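Enterotoxin SEN variant (Staphylococcus aureus, PDB 6KRY) probably acts as a superantigen toxin, like its relatives, which bridge MHC class II molecules and T-cell receptors and so activate T cells. Local coordinates at residues A[26-31]-A[153-158]; A[30-35]-A[81-86]; A[55-60]-A[85-90]. All coordinates share one frame; numbering follows the deposited sequence.

Contact 1: residues A[26-31]-A[153-158]; sequences TDITWQ and VRFKLE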
ATOM      1  N   THR A  26      -3.999  -3.150  11.353  1.00 15.27           N
ATOM      2  CA  THR A  26      -3.617  -3.199  12.773  1.00 18.68           C
ATOM      3  C   THR A  26      -2.309  -3.972  12.982  1.00 20.24           C
ATOM      4  O   THR A  26      -1.521  -3.610  13.851  1.00 20.86           O
ATOM      5  CB  THR A  26      -4.737  -3.838  13.610  1.00 20.67           C
ATOM      6  OG1 THR A  26      -5.872  -2.978  13.476  1.00 22.81           O
ATOM      7  CG2 THR A  26      -4.362  -4.002  15.067  1.00 22.76           C
ATOM      8  N   ASP A  27      -2.128  -5.100  12.292  1.00 20.10           N
ATOM      9  CA  ASP A  27      -0.977  -6.014  12.580  1.00 21.64           C
ATOM     10  C   ASP A  27       0.164  -5.648  11.634  1.00 20.23           C
ATOM     11  O   ASP A  27      -0.023  -5.831  10.424  1.00 15.37           O
ATOM     12  CB  ASP A  27      -1.349  -7.481  12.346  1.00 27.28           C
ATOM     13  CG  ASP A  27      -2.490  -7.983  13.214  1.00 36.56           C
ATOM     14  OD1 ASP A  27      -2.490  -7.660  14.427  1.00 41.86           O
ATOM     15  OD2 ASP A  27      -3.393  -8.680  12.678  1.00 41.04           O
ATOM     16  N   ILE A  28       1.272  -5.104  12.163  1.00 19.31           N
ATOM     17  CA  ILE A  28       2.390  -4.607  11.299  1.00 23.09           C
ATOM     18  C   ILE A  28       3.000  -5.744  10.479  1.00 21.17           C
ATOM     19  O   ILE A  28       3.666  -5.448   9.480  1.00 20.83           O
ATOM     20  CB  ILE A  28       3.541  -3.868  12.027  1.00 26.36           C
ATOM     21  CG1 ILE A  28       3.948  -4.470  13.376  1.00 28.02           C
ATOM     22  CG2 ILE A  28       3.219  -2.396  12.147  1.00 29.25           C
ATOM     23  CD1 ILE A  28       4.107  -5.952  13.386  1.00 30.43           C
ATOM     24  N   THR A  29       2.753  -7.006  10.859  1.00 21.67           N
ATOM     25  CA  THR A  29       3.334  -8.151  10.161  1.00 22.35           C
ATOM     26  C   THR A  29       2.837  -8.249   8.707  1.00 20.68           C
ATOM     27  O   THR A  29       3.505  -8.866   7.895  1.00 25.27           O
ATOM     28  CB  THR A  29       3.111  -9.470  10.918  1.00 24.52           C
ATOM     29  OG1 THR A  29       1.709  -9.601  11.131  1.00 29.17           O
ATOM     30  CG2 THR A  29       3.844  -9.508  12.236  1.00 28.43           C
ATOM     31  N   TRP A  30       1.709  -7.633   8.356  1.00 16.59           N
ATOM     32  CA  TRP A  30       1.250  -7.652   6.957  1.00 17.18           C
ATOM     33  C   TRP A  30       2.099  -6.758   6.043  1.00 15.72           C
ATOM     34  O   TRP A  30       1.889  -6.815   4.850  1.00 16.00           O
ATOM     35  CB  TRP A  30      -0.216  -7.196   6.860  1.00 16.77           C
ATOM     36  CG  TRP A  30      -1.204  -8.160   7.411  1.00 18.44           C
ATOM     37  CD1 TRP A  30      -1.960  -8.001   8.536  1.00 17.82           C
ATOM     38  CD2 TRP A  30      -1.492  -9.469   6.898  1.00 19.58           C
ATOM     39  NE1 TRP A  30      -2.728  -9.114   8.732  1.00 21.06           N
ATOM     40  CE2 TRP A  30      -2.471 -10.027   7.744  1.00 21.33           C
ATOM     41  CE3 TRP A  30      -1.040 -10.196   5.791  1.00 21.27           C
ATOM     42  CZ2 TRP A  30      -3.004 -11.290   7.518  1.00 22.19           C
ATOM     43  CZ3 TRP A  30      -1.559 -11.453   5.575  1.00 23.00           C
ATOM     44  CH2 TRP A  30      -2.525 -11.987   6.433  1.00 23.97           C
ATOM     45  N   GLN A  31       2.935  -5.870   6.595  1.00 17.22           N
ATOM     46  CA  GLN A  31       3.743  -4.930   5.835  1.00 18.18           C
ATOM     47  C   GLN A  31       5.089  -5.584   5.526  1.00 18.39           C
ATOM     48  O   GLN A  31       5.887  -5.793   6.416  1.00 18.85           O
ATOM     49  CB  GLN A  31       3.964  -3.616   6.590  1.00 20.02           C
ATOM     50  CG  GLN A  31       2.654  -2.854   6.770  1.00 24.55           C
ATOM     51  CD  GLN A  31       2.690  -1.489   7.437  1.00 29.03           C
ATOM     52  OE1 GLN A  31       3.290  -0.550   6.914  1.00 31.43           O
ATOM     53  NE2 GLN A  31       1.923  -1.324   8.514  1.00 25.96           N
ATOM     54  N   VAL A 153       0.320   5.769   6.083  1.00 11.13           N
ATOM     55  CA  VAL A 153      -0.764   6.650   6.561  1.00 10.79           C
ATOM     56  C   VAL A 153      -1.953   5.841   7.124  1.00 10.26           C
ATOM     57  O   VAL A 153      -2.451   6.148   8.230  1.00 10.39           O
ATOM     58  CB  VAL A 153      -1.241   7.588   5.441  1.00 11.61           C
ATOM     59  CG1 VAL A 153      -2.446   8.418   5.834  1.00 11.81           C
ATOM     60  CG2 VAL A 153      -0.128   8.533   5.068  1.00 12.10           C
ATOM     61  N   ARG A 154      -2.441   4.856   6.366  1.00  9.58           N
ATOM     62  CA  ARG A 154      -3.609   4.120   6.760  1.00 11.32           C
ATOM     63  C   ARG A 154      -3.365   3.402   8.096  1.00 12.64           C
ATOM     64  O   ARG A 154      -4.280   3.371   8.959  1.00 11.41           O
ATOM     65  CB  ARG A 154      -4.055   3.178   5.653  1.00 11.32           C
ATOM     66  CG  ARG A 154      -4.711   3.897   4.491  1.00 11.35           C
ATOM     67  CD  ARG A 154      -5.353   2.933   3.517  1.00 12.62           C
ATOM     68  NE  ARG A 154      -5.588   3.579   2.230  1.00 13.60           N
ATOM     69  CZ  ARG A 154      -6.526   3.245   1.378  1.00 13.17           C
ATOM     70  NH1 ARG A 154      -7.552   2.499   1.761  1.00 12.61           N
ATOM     71  NH2 ARG A 154      -6.419   3.671   0.132  1.00 13.80           N
ATOM     72  N   PHE A 155      -2.149   2.875   8.295  1.00 12.66           N
ATOM     73  CA  PHE A 155      -1.813   2.210   9.530  1.00 14.76           C
ATOM     74  C   PHE A 155      -1.995   3.192  10.711  1.00 13.45           C
ATOM     75  O   PHE A 155      -2.566   2.872  11.753  1.00 11.67           O
ATOM     76  CB  PHE A 155      -0.381   1.691   9.422  1.00 18.05           C
ATOM     77  CG  PHE A 155      -0.025   0.786  10.560  1.00 23.41           C
ATOM     78  CD1 PHE A 155      -0.413  -0.537  10.536  1.00 24.03           C
ATOM     79  CD2 PHE A 155       0.602   1.299  11.698  1.00 27.28           C
ATOM     80  CE1 PHE A 155      -0.137  -1.357  11.621  1.00 28.64           C
ATOM     81  CE2 PHE A 155       0.919   0.472  12.770  1.00 28.40           C
ATOM     82  CZ  PHE A 155       0.522  -0.849  12.735  1.00 29.67           C
ATOM     83  N   LYS A 156      -1.495   4.410  10.534  1.00 12.16           N
ATOM     84  CA  LYS A 156      -1.595   5.437  11.579  1.00 14.59           C
ATOM     85  C   LYS A 156      -3.049   5.887  11.765  1.00 13.28           C
ATOM     86  O   LYS A 156      -3.549   6.054  12.900  1.00 13.68           O
ATOM     87  CB  LYS A 156      -0.701   6.603  11.203  1.00 19.27           C
ATOM     88  CG  LYS A 156       0.750   6.426  11.592  1.00 25.92           C
ATOM     89  CD  LYS A 156       1.198   7.532  12.539  1.00 32.00           C
ATOM     90  CE  LYS A 156       0.184   7.771  13.642  1.00 34.89           C
ATOM     91  NZ  LYS A 156       0.844   8.174  14.908  1.00 35.03           N
ATOM     92  N   LEU A 157      -3.790   6.010  10.674  1.00 12.23           N
ATOM     93  CA  LEU A 157      -5.194   6.380  10.816  1.00 12.57           C
ATOM     94  C   LEU A 157      -5.974   5.276  11.537  1.00 12.87           C
ATOM     95  O   LEU A 157      -6.968   5.578  12.274  1.00 13.41           O
ATOM     96  CB  LEU A 157      -5.848   6.665   9.463  1.00 12.86           C
ATOM     97  CG  LEU A 157      -5.339   7.859   8.684  1.00 13.61           C
ATOM     98  CD1 LEU A 157      -6.022   7.936   7.322  1.00 14.71           C
ATOM     99  CD2 LEU A 157      -5.518   9.163   9.438  1.00 13.46           C
ATOM    100  N   GLU A 158      -5.640   4.016  11.283  1.00 12.46           N
ATOM    101  CA  GLU A 158      -6.384   2.919  11.933  1.00 14.10           C
ATOM    102  C   GLU A 158      -6.110   3.031  13.441  1.00 13.98           C
ATOM    103  O   GLU A 158      -7.007   2.859  14.233  1.00 13.17           O
ATOM    104  CB  GLU A 158      -6.004   1.552  11.367  1.00 14.98           C
ATOM    105  CG  GLU A 158      -6.631   0.375  12.095  1.00 17.43           C
ATOM    106  CD  GLU A 158      -8.150   0.390  12.173  1.00 18.65           C
ATOM    107  OE1 GLU A 158      -8.710  -0.121  13.201  1.00 23.04           O
ATOM    108  OE2 GLU A 158      -8.757   0.902  11.217  1.00 19.41           O
TER
HETATM  109  O   HOH W   1      -7.513  -2.046  15.417  1.00 35.15           O
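Phe155, on helix 146-161 in the beta-grasp part of the chain, reaches across to Thr26, Ile28 and Gln31, at the join of helix 15-26 to the first OB-fold strand, which Gln31 begins. Its CG stands anti to the backbone N (chi1 -170°). Starting at the root, Phe155 CB lies 3.9 Å from Gln31 NE2. Approaching obliquely, Gln31 NE2 comes nearer still to Phe155 CD1, at 3.2 Å, with amide and ring planes 58° apart. Farther out, Phe155 CE1 meets the carbonyl of Thr26, its O at 3.5 Å, and the methyl CG2 of Ile28. CZ at the tip touches the same methyl, though the modelled spacing there is doubtfully short. Beside the ring, Thr26 OG1 packs 3.7 Å from CG of Glu158, and a water donates both to this hydroxyl and, at 3.2 Å, to Glu158 OE1. Thr26 OG1 is also bonded to Thr22 O, while Glu158 OE2 takes Tyr164 N and Gln31 OE1 takes Tyr84 OH. Between these two segments no direct hydrogen bond forms; a ring and a water bridge join them, a mixed contact in which an aromatic ring meets an amide nitrogen and a carbonyl oxygen as well as a methyl.

Contact 2: residues A[30-35]-A[81-86]; sequences WQLDES and IDIYGL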
ATOM      1  N   TRP A  30       1.709  -7.633   8.356  1.00 16.59           N
ATOM      2  CA  TRP A  30       1.250  -7.652   6.957  1.00 17.18           C
ATOM      3  C   TRP A  30       2.099  -6.758   6.043  1.00 15.72           C
ATOM      4  O   TRP A  30       1.889  -6.815   4.850  1.00 16.00           O
ATOM      5  CB  TRP A  30      -0.216  -7.196   6.860  1.00 16.77           C
ATOM      6  CG  TRP A  30      -1.204  -8.160   7.411  1.00 18.44           C
ATOM      7  CD1 TRP A  30      -1.960  -8.001   8.536  1.00 17.82           C
ATOM      8  CD2 TRP A  30      -1.492  -9.469   6.898  1.00 19.58           C
ATOM      9  NE1 TRP A  30      -2.728  -9.114   8.732  1.00 21.06           N
ATOM     10  CE2 TRP A  30      -2.471 -10.027   7.744  1.00 21.33           C
ATOM     11  CE3 TRP A  30      -1.040 -10.196   5.791  1.00 21.27           C
ATOM     12  CZ2 TRP A  30      -3.004 -11.290   7.518  1.00 22.19           C
ATOM     13  CZ3 TRP A  30      -1.559 -11.453   5.575  1.00 23.00           C
ATOM     14  CH2 TRP A  30      -2.525 -11.987   6.433  1.00 23.97           C
ATOM     15  N   GLN A  31       2.935  -5.870   6.595  1.00 17.22           N
ATOM     16  CA  GLN A  31       3.743  -4.930   5.835  1.00 18.18           C
ATOM     17  C   GLN A  31       5.089  -5.584   5.526  1.00 18.39           C
ATOM     18  O   GLN A  31       5.887  -5.793   6.416  1.00 18.85           O
ATOM     19  CB  GLN A  31       3.964  -3.616   6.590  1.00 20.02           C
ATOM     20  CG  GLN A  31       2.654  -2.854   6.770  1.00 24.55           C
ATOM     21  CD  GLN A  31       2.690  -1.489   7.437  1.00 29.03           C
ATOM     22  OE1 GLN A  31       3.290  -0.550   6.914  1.00 31.43           O
ATOM     23  NE2 GLN A  31       1.923  -1.324   8.514  1.00 25.96           N
ATOM     24  N   LEU A  32       5.293  -5.903   4.255  1.00 15.67           N
ATOM     25  CA  LEU A  32       6.537  -6.402   3.713  1.00 17.47           C
ATOM     26  C   LEU A  32       7.421  -5.188   3.401  1.00 17.61           C
ATOM     27  O   LEU A  32       6.946  -4.181   2.883  1.00 16.83           O
ATOM     28  CB  LEU A  32       6.139  -7.214   2.469  1.00 20.51           C
ATOM     29  CG  LEU A  32       7.189  -8.061   1.776  1.00 24.09           C
ATOM     30  CD1 LEU A  32       8.051  -7.186   0.877  1.00 25.04           C
ATOM     31  CD2 LEU A  32       8.025  -8.843   2.761  1.00 26.41           C
ATOM     32  N   ASP A  33       8.687  -5.243   3.818  1.00 16.59           N
ATOM     33  CA  ASP A  33       9.638  -4.149   3.644  1.00 17.74           C
ATOM     34  C   ASP A  33      11.001  -4.819   3.376  1.00 18.58           C
ATOM     35  O   ASP A  33      11.726  -5.172   4.326  1.00 18.89           O
ATOM     36  CB  ASP A  33       9.623  -3.252   4.888  1.00 18.65           C
ATOM     37  CG  ASP A  33      10.464  -1.982   4.819  1.00 23.50           C
ATOM     38  OD1 ASP A  33      11.133  -1.725   3.757  1.00 22.70           O
ATOM     39  OD2 ASP A  33      10.415  -1.208   5.815  1.00 25.73           O
ATOM     40  N   GLU A  34      11.323  -5.035   2.098  1.00 16.02           N
ATOM     41  CA  GLU A  34      12.494  -5.817   1.710  1.00 18.26           C
ATOM     42  C   GLU A  34      13.394  -4.938   0.869  1.00 16.75           C
ATOM     43  O   GLU A  34      12.882  -4.139   0.078  1.00 15.46           O
ATOM     44  CB  GLU A  34      12.089  -7.040   0.891  1.00 20.53           C
ATOM     45  CG  GLU A  34      11.307  -8.059   1.690  1.00 24.58           C
ATOM     46  CD  GLU A  34      12.083  -8.709   2.825  1.00 29.67           C
ATOM     47  OE1 GLU A  34      11.485  -8.916   3.912  1.00 34.20           O
ATOM     48  OE2 GLU A  34      13.267  -8.994   2.625  1.00 28.69           O
ATOM     49  N   SER A  35      14.717  -5.082   1.046  1.00 16.77           N
ATOM     50  CA  SER A  35      15.681  -4.224   0.302  1.00 16.74           C
ATOM     51  C   SER A  35      16.680  -5.083  -0.470  1.00 14.12           C
ATOM     52  O   SER A  35      17.162  -6.097   0.031  1.00 13.73           O
ATOM     53  CB  SER A  35      16.471  -3.237   1.168  1.00 20.40           C
ATOM     54  OG  SER A  35      15.787  -2.947   2.361  1.00 25.89           O
ATOM     55  N   ILE A  81      16.019  -4.650  -6.585  1.00  9.91           N
ATOM     56  CA  ILE A  81      14.800  -3.938  -6.267  1.00  9.48           C
ATOM     57  C   ILE A  81      14.594  -3.906  -4.743  1.00 10.02           C
ATOM     58  O   ILE A  81      15.068  -4.762  -4.002  1.00  8.80           O
ATOM     59  CB  ILE A  81      13.577  -4.555  -7.004  1.00  9.33           C
ATOM     60  CG1 ILE A  81      13.426  -6.060  -6.741  1.00  9.14           C
ATOM     61  CG2 ILE A  81      13.631  -4.314  -8.496  1.00  9.48           C
ATOM     62  CD1 ILE A  81      12.102  -6.615  -7.283  1.00  9.11           C
ATOM     63  N   ASP A  82      13.839  -2.902  -4.319  1.00 10.61           N
ATOM     64  CA  ASP A  82      13.199  -2.836  -2.999  1.00 10.92           C
ATOM     65  C   ASP A  82      11.705  -3.113  -3.170  1.00 10.78           C
ATOM     66  O   ASP A  82      11.116  -2.840  -4.214  1.00  9.37           O
ATOM     67  CB  ASP A  82      13.370  -1.480  -2.312  1.00 12.49           C
ATOM     68  CG  ASP A  82      14.817  -1.092  -2.032  1.00 14.95           C
ATOM     69  OD1 ASP A  82      15.647  -2.009  -1.765  1.00 15.85           O
ATOM     70  OD2 ASP A  82      15.112   0.127  -2.121  1.00 16.79           O
ATOM     71  N   ILE A  83      11.103  -3.678  -2.119  1.00 11.11           N
ATOM     72  CA  ILE A  83       9.722  -4.029  -2.177  1.00 11.74           C
ATOM     73  C   ILE A  83       9.049  -3.599  -0.888  1.00 11.56           C
ATOM     74  O   ILE A  83       9.510  -3.943   0.199  1.00 12.82           O
ATOM     75  CB  ILE A  83       9.535  -5.540  -2.413  1.00 13.38           C
ATOM     76  CG1 ILE A  83      10.315  -6.070  -3.615  1.00 14.96           C
ATOM     77  CG2 ILE A  83       8.058  -5.851  -2.550  1.00 14.16           C
ATOM     78  CD1 ILE A  83      11.494  -6.931  -3.268  1.00 19.16           C
ATOM     79  N   TYR A  84       7.899  -2.925  -1.018  1.00 11.02           N
ATOM     80  CA  TYR A  84       7.166  -2.512   0.117  1.00 11.77           C
ATOM     81  C   TYR A  84       5.683  -2.687  -0.204  1.00 12.03           C
ATOM     82  O   TYR A  84       5.214  -2.101  -1.148  1.00 13.79           O
ATOM     83  CB  TYR A  84       7.429  -1.043   0.497  1.00 12.08           C
ATOM     84  CG  TYR A  84       6.863  -0.680   1.850  1.00 13.41           C
ATOM     85  CD1 TYR A  84       5.494  -0.530   2.028  1.00 14.76           C
ATOM     86  CD2 TYR A  84       7.678  -0.562   2.966  1.00 14.25           C
ATOM     87  CE1 TYR A  84       4.948  -0.287   3.282  1.00 16.97           C
ATOM     88  CE2 TYR A  84       7.152  -0.306   4.218  1.00 16.24           C
ATOM     89  CZ  TYR A  84       5.785  -0.148   4.369  1.00 17.62           C
ATOM     90  OH  TYR A  84       5.241   0.084   5.601  1.00 23.37           O
ATOM     91  N   GLY A  85       4.945  -3.397   0.644  1.00 11.87           N
ATOM     92  CA  GLY A  85       3.499  -3.334   0.567  1.00 13.49           C
ATOM     93  C   GLY A  85       2.796  -4.385   1.395  1.00 13.66           C
ATOM     94  O   GLY A  85       3.402  -5.057   2.249  1.00 13.69           O
ATOM     95  N   LEU A  86       1.496  -4.535   1.116  1.00 12.77           N
ATOM     96  CA  LEU A  86       0.652  -5.488   1.833  1.00 12.39           C
ATOM     97  C   LEU A  86       0.503  -6.782   1.023  1.00 12.74           C
ATOM     98  O   LEU A  86       0.019  -6.777  -0.120  1.00 13.31           O
ATOM     99  CB  LEU A  86      -0.711  -4.820   2.053  1.00 12.35           C
ATOM    100  CG  LEU A  86      -0.672  -3.573   2.942  1.00 12.87           C
ATOM    101  CD1 LEU A  86      -2.041  -2.904   2.990  1.00 13.01           C
ATOM    102  CD2 LEU A  86      -0.193  -3.898   4.356  1.00 12.66           C
TER
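Two antiparallel strands of the OB-fold barrel, 31-35 and 81-84, pair here from Gln31 opposite Leu86 to Glu34 opposite Ile83, at 170° between their directions. Leu32 and Gly85 exchange backbone hydrogen bonds, and so do Glu34 and Ile83, where Glu34 N reaches Ile83 O at 2.8 Å and almost straight (173°). Between these two rungs Asp33 faces Tyr84 in a non-hydrogen-bonded pair, and Tyr84 CA brings its hydrogen to Leu32 O, 3.2 Å away. The same oxygen lies over one face of the Tyr84 ring, toward the rim. The Asp33 carboxylate is set obliquely against that ring, Asp33 CG 3.6 Å from Tyr84 CD2, the two planes 62° apart. Gln31 extends beyond CG, and its OE1 lies at the ring edge, where Tyr84 OH donates to it; the modelled 2.4 Å between Tyr84 OH and Gln31 OE1 is very short and its exact value doubtful. Gln31 CG also runs beside Leu86 CD2. On the other face Leu32 CD1 rests 3.7 Å from Ile83 CG2, and Ile83 touches Leu50 of strand 47-55 and Val107 of strand 100-109. At the far end Asp82 OD1 sits by Ser35 CA and accepts from Asn36 N, while OD2 binds Gln114. The chain turns a corner at Gly85. The face of Leu32 and Ile83 is thus apolar apart from Glu34, whose side chain leads away; the other mixes polar groups with Leu86, the Tyr84 side chain touching Glu148 and Lys152 of helix 146-161.

Contact 3: residues A[55-60]-A[85-90]; sequences ISVLKT and GLYYGN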
ATOM      1  N   ILE A  55       8.336 -15.180   5.294  1.00 19.32           N
ATOM      2  CA  ILE A  55       7.235 -14.578   5.982  1.00 20.96           C
ATOM      3  C   ILE A  55       6.703 -15.610   6.985  1.00 21.92           C
ATOM      4  O   ILE A  55       5.946 -16.559   6.633  1.00 22.58           O
ATOM      5  CB  ILE A  55       6.151 -14.096   5.006  1.00 20.48           C
ATOM      6  CG1 ILE A  55       6.697 -13.042   4.032  1.00 19.61           C
ATOM      7  CG2 ILE A  55       4.974 -13.576   5.811  1.00 21.60           C
ATOM      8  CD1 ILE A  55       5.691 -12.515   3.034  1.00 21.32           C
ATOM      9  N   SER A  56       7.109 -15.396   8.228  1.00 25.20           N
ATOM     10  CA  SER A  56       6.892 -16.323   9.305  1.00 28.68           C
ATOM     11  C   SER A  56       5.398 -16.612   9.511  1.00 26.90           C
ATOM     12  O   SER A  56       4.970 -17.763   9.675  1.00 29.01           O
ATOM     13  CB  SER A  56       7.519 -15.796  10.560  1.00 31.89           C
ATOM     14  OG  SER A  56       7.778 -16.888  11.434  1.00 39.72           O
ATOM     15  N   VAL A  57       4.582 -15.570   9.496  1.00 28.82           N
ATOM     16  CA  VAL A  57       3.187 -15.748   9.888  1.00 29.68           C
ATOM     17  C   VAL A  57       2.432 -16.602   8.865  1.00 29.22           C
ATOM     18  O   VAL A  57       1.436 -17.205   9.232  1.00 29.20           O
ATOM     19  CB  VAL A  57       2.491 -14.406  10.147  1.00 33.85           C
ATOM     20  CG1 VAL A  57       3.094 -13.727  11.376  1.00 35.92           C
ATOM     21  CG2 VAL A  57       2.533 -13.494   8.931  1.00 32.64           C
ATOM     22  N   LEU A  58       2.871 -16.664   7.598  1.00 26.16           N
ATOM     23  CA  LEU A  58       2.168 -17.488   6.584  1.00 25.26           C
ATOM     24  C   LEU A  58       2.993 -18.739   6.252  1.00 23.27           C
ATOM     25  O   LEU A  58       2.565 -19.548   5.474  1.00 21.04           O
ATOM     26  CB  LEU A  58       1.898 -16.662   5.314  1.00 27.08           C
ATOM     27  CG  LEU A  58       0.826 -15.558   5.402  1.00 27.23           C
ATOM     28  CD1 LEU A  58       0.480 -15.024   4.021  1.00 28.61           C
ATOM     29  CD2 LEU A  58      -0.449 -16.040   6.086  1.00 30.35           C
ATOM     30  N   LYS A  59       4.190 -18.847   6.829  1.00 24.74           N
ATOM     31  CA  LYS A  59       5.135 -19.961   6.601  1.00 25.67           C
ATOM     32  C   LYS A  59       5.485 -20.051   5.117  1.00 24.55           C
ATOM     33  O   LYS A  59       5.532 -21.144   4.585  1.00 24.26           O
ATOM     34  CB  LYS A  59       4.551 -21.309   7.056  1.00 29.73           C
ATOM     35  CG  LYS A  59       4.263 -21.439   8.545  1.00 32.22           C
ATOM     36  CD  LYS A  59       3.439 -22.682   8.866  1.00 38.72           C
ATOM     37  CE  LYS A  59       2.990 -22.756  10.310  1.00 42.82           C
ATOM     38  NZ  LYS A  59       4.114 -22.430  11.224  1.00 45.47           N
ATOM     39  N   THR A  60       5.735 -18.905   4.462  1.00 21.62           N
ATOM     40  CA  THR A  60       6.118 -18.878   3.042  1.00 19.70           C
ATOM     41  C   THR A  60       7.568 -18.397   2.932  1.00 18.59           C
ATOM     42  O   THR A  60       8.065 -17.721   3.812  1.00 20.56           O
ATOM     43  CB  THR A  60       5.169 -18.014   2.201  1.00 19.70           C
ATOM     44  OG1 THR A  60       5.200 -16.717   2.795  1.00 19.26           O
ATOM     45  CG2 THR A  60       3.762 -18.570   2.122  1.00 19.46           C
ATOM     46  N   GLY A  85       4.945  -3.397   0.644  1.00 11.87           N
ATOM     47  CA  GLY A  85       3.499  -3.334   0.567  1.00 13.49           C
ATOM     48  C   GLY A  85       2.796  -4.385   1.395  1.00 13.66           C
ATOM     49  O   GLY A  85       3.402  -5.057   2.249  1.00 13.69           O
ATOM     50  N   LEU A  86       1.496  -4.535   1.116  1.00 12.77           N
ATOM     51  CA  LEU A  86       0.652  -5.488   1.833  1.00 12.39           C
ATOM     52  C   LEU A  86       0.503  -6.782   1.023  1.00 12.74           C
ATOM     53  O   LEU A  86       0.019  -6.777  -0.120  1.00 13.31           O
ATOM     54  CB  LEU A  86      -0.711  -4.820   2.053  1.00 12.35           C
ATOM     55  CG  LEU A  86      -0.672  -3.573   2.942  1.00 12.87           C
ATOM     56  CD1 LEU A  86      -2.041  -2.904   2.990  1.00 13.01           C
ATOM     57  CD2 LEU A  86      -0.193  -3.898   4.356  1.00 12.66           C
ATOM     58  N   TYR A  87       0.886  -7.905   1.636  1.00 12.53           N
ATOM     59  CA  TYR A  87       0.876  -9.187   0.948  1.00 12.25           C
ATOM     60  C   TYR A  87      -0.336 -10.017   1.371  1.00 13.72           C
ATOM     61  O   TYR A  87      -1.043  -9.729   2.355  1.00 14.04           O
ATOM     62  CB  TYR A  87       2.182  -9.952   1.206  1.00 12.26           C
ATOM     63  CG  TYR A  87       2.382 -10.327   2.644  1.00 13.73           C
ATOM     64  CD1 TYR A  87       1.817 -11.481   3.160  1.00 14.63           C
ATOM     65  CD2 TYR A  87       3.052  -9.496   3.512  1.00 14.66           C
ATOM     66  CE1 TYR A  87       1.896 -11.782   4.509  1.00 16.55           C
ATOM     67  CE2 TYR A  87       3.178  -9.800   4.857  1.00 16.11           C
ATOM     68  CZ  TYR A  87       2.608 -10.953   5.355  1.00 16.89           C
ATOM     69  OH  TYR A  87       2.695 -11.270   6.681  1.00 19.81           O
ATOM     70  N   TYR A  88      -0.566 -11.077   0.583  1.00 14.11           N
ATOM     71  CA  TYR A  88      -1.605 -12.025   0.836  1.00 15.83           C
ATOM     72  C   TYR A  88      -1.097 -13.433   0.531  1.00 17.04           C
ATOM     73  O   TYR A  88      -0.206 -13.638  -0.289  1.00 14.07           O
ATOM     74  CB  TYR A  88      -2.845 -11.653   0.023  1.00 16.71           C
ATOM     75  CG  TYR A  88      -2.732 -11.878  -1.465  1.00 18.16           C
ATOM     76  CD1 TYR A  88      -3.072 -13.101  -1.986  1.00 19.98           C
ATOM     77  CD2 TYR A  88      -2.429 -10.855  -2.351  1.00 20.22           C
ATOM     78  CE1 TYR A  88      -3.021 -13.351  -3.341  1.00 21.52           C
ATOM     79  CE2 TYR A  88      -2.367 -11.093  -3.727  1.00 20.82           C
ATOM     80  CZ  TYR A  88      -2.675 -12.346  -4.217  1.00 22.30           C
ATOM     81  OH  TYR A  88      -2.627 -12.711  -5.525  1.00 26.40           O
ATOM     82  N   GLY A  89      -1.677 -14.407   1.235  1.00 19.58           N
ATOM     83  CA  GLY A  89      -1.318 -15.813   1.083  1.00 22.01           C
ATOM     84  C   GLY A  89      -2.407 -16.620   0.383  1.00 27.74           C
ATOM     85  O   GLY A  89      -2.081 -17.528  -0.393  1.00 27.84           O
ATOM     86  N   ASN A  90      -3.682 -16.295   0.659  1.00 30.16           N
ATOM     87  CA  ASN A  90      -4.880 -16.982   0.140  1.00 29.63           C
ATOM     88  C   ASN A  90      -5.097 -16.610  -1.326  1.00 28.83           C
ATOM     89  O   ASN A  90      -5.189 -15.438  -1.628  1.00 29.89           O
ATOM     90  CB  ASN A  90      -6.091 -16.602   1.010  1.00 34.16           C
ATOM     91  CG  ASN A  90      -7.466 -16.962   0.469  1.00 36.80           C
ATOM     92  OD1 ASN A  90      -7.646 -18.039  -0.097  1.00 43.72           O
ATOM     93  ND2 ASN A  90      -8.472 -16.118   0.707  1.00 32.46           N
TER
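The Tyr87 ring has Ile55 CD1 over the centre of one face, 3.8 Å from the centroid and only 4° off the normal, a nearly ideal CH-pi contact. At the edge and in the ring plane lies Leu58 CD1, 3.6 Å from Tyr87 CE1, and Val57 CG2 also comes in near that plane, close to the phenol oxygen. These aliphatic groups belong to the hairpin loop between strands 47-55 and 60-66 of the OB-fold, which closes with a G1 beta bulge: Lys59 and Thr60 both face Ile55, whose carbonyl oxygen takes Leu58 N and Thr60 N from opposite faces of its plane. The loop thereby presents Ile55 to the face of the ring and Val57 and Leu58 to its edge. Tyr87 CG lies between its backbone N and carbonyl carbon (chi1 64°); the side chain runs counter to those of Ile55 and Leu58. Ile55 supplies two branches: CD1 to the middle of the ring, CG2 to the phenolic end, where Ile55 CG2 is 3.6 Å from Tyr87 CZ. The OH of Tyr87 is hydrogen-bonded to Thr29 O, outside the hairpin, and Val57 CG2 and Ile55 CG2 pack against it. Trp30 meets the same ring at about 45°. Beyond the ring, the methyl that touches its edge also reaches the backbone: Leu58 CD1 rests 3.5 Å from Gly89 CA.

The three contacts illustrate how, in a two-domain toxin, one short segment can take part in two contacts and touch a third. Contacts 1 and 2 overlap in sequence and share Trp30 and Gln31: Gln31 turns its NE2 to the beta-grasp helix and its OE1 to the barrel. The centres of contacts 1 and 2 are about 13 Å apart. Contacts 2 and 3 share Gly85 and Leu86, where the chain bends from one strand into the next, and lie closer, about 11 Å between centres. Contacts 1 and 3, about 15 Å apart by centres, still touch: Thr29 O and Tyr87 OH are 2.8 Å apart, a probable hydrogen bond, and Trp30 O packs 3.2 Å from Tyr87 CD2. Contact 1 joins the domains; contacts 2 and 3 lie within the OB-fold.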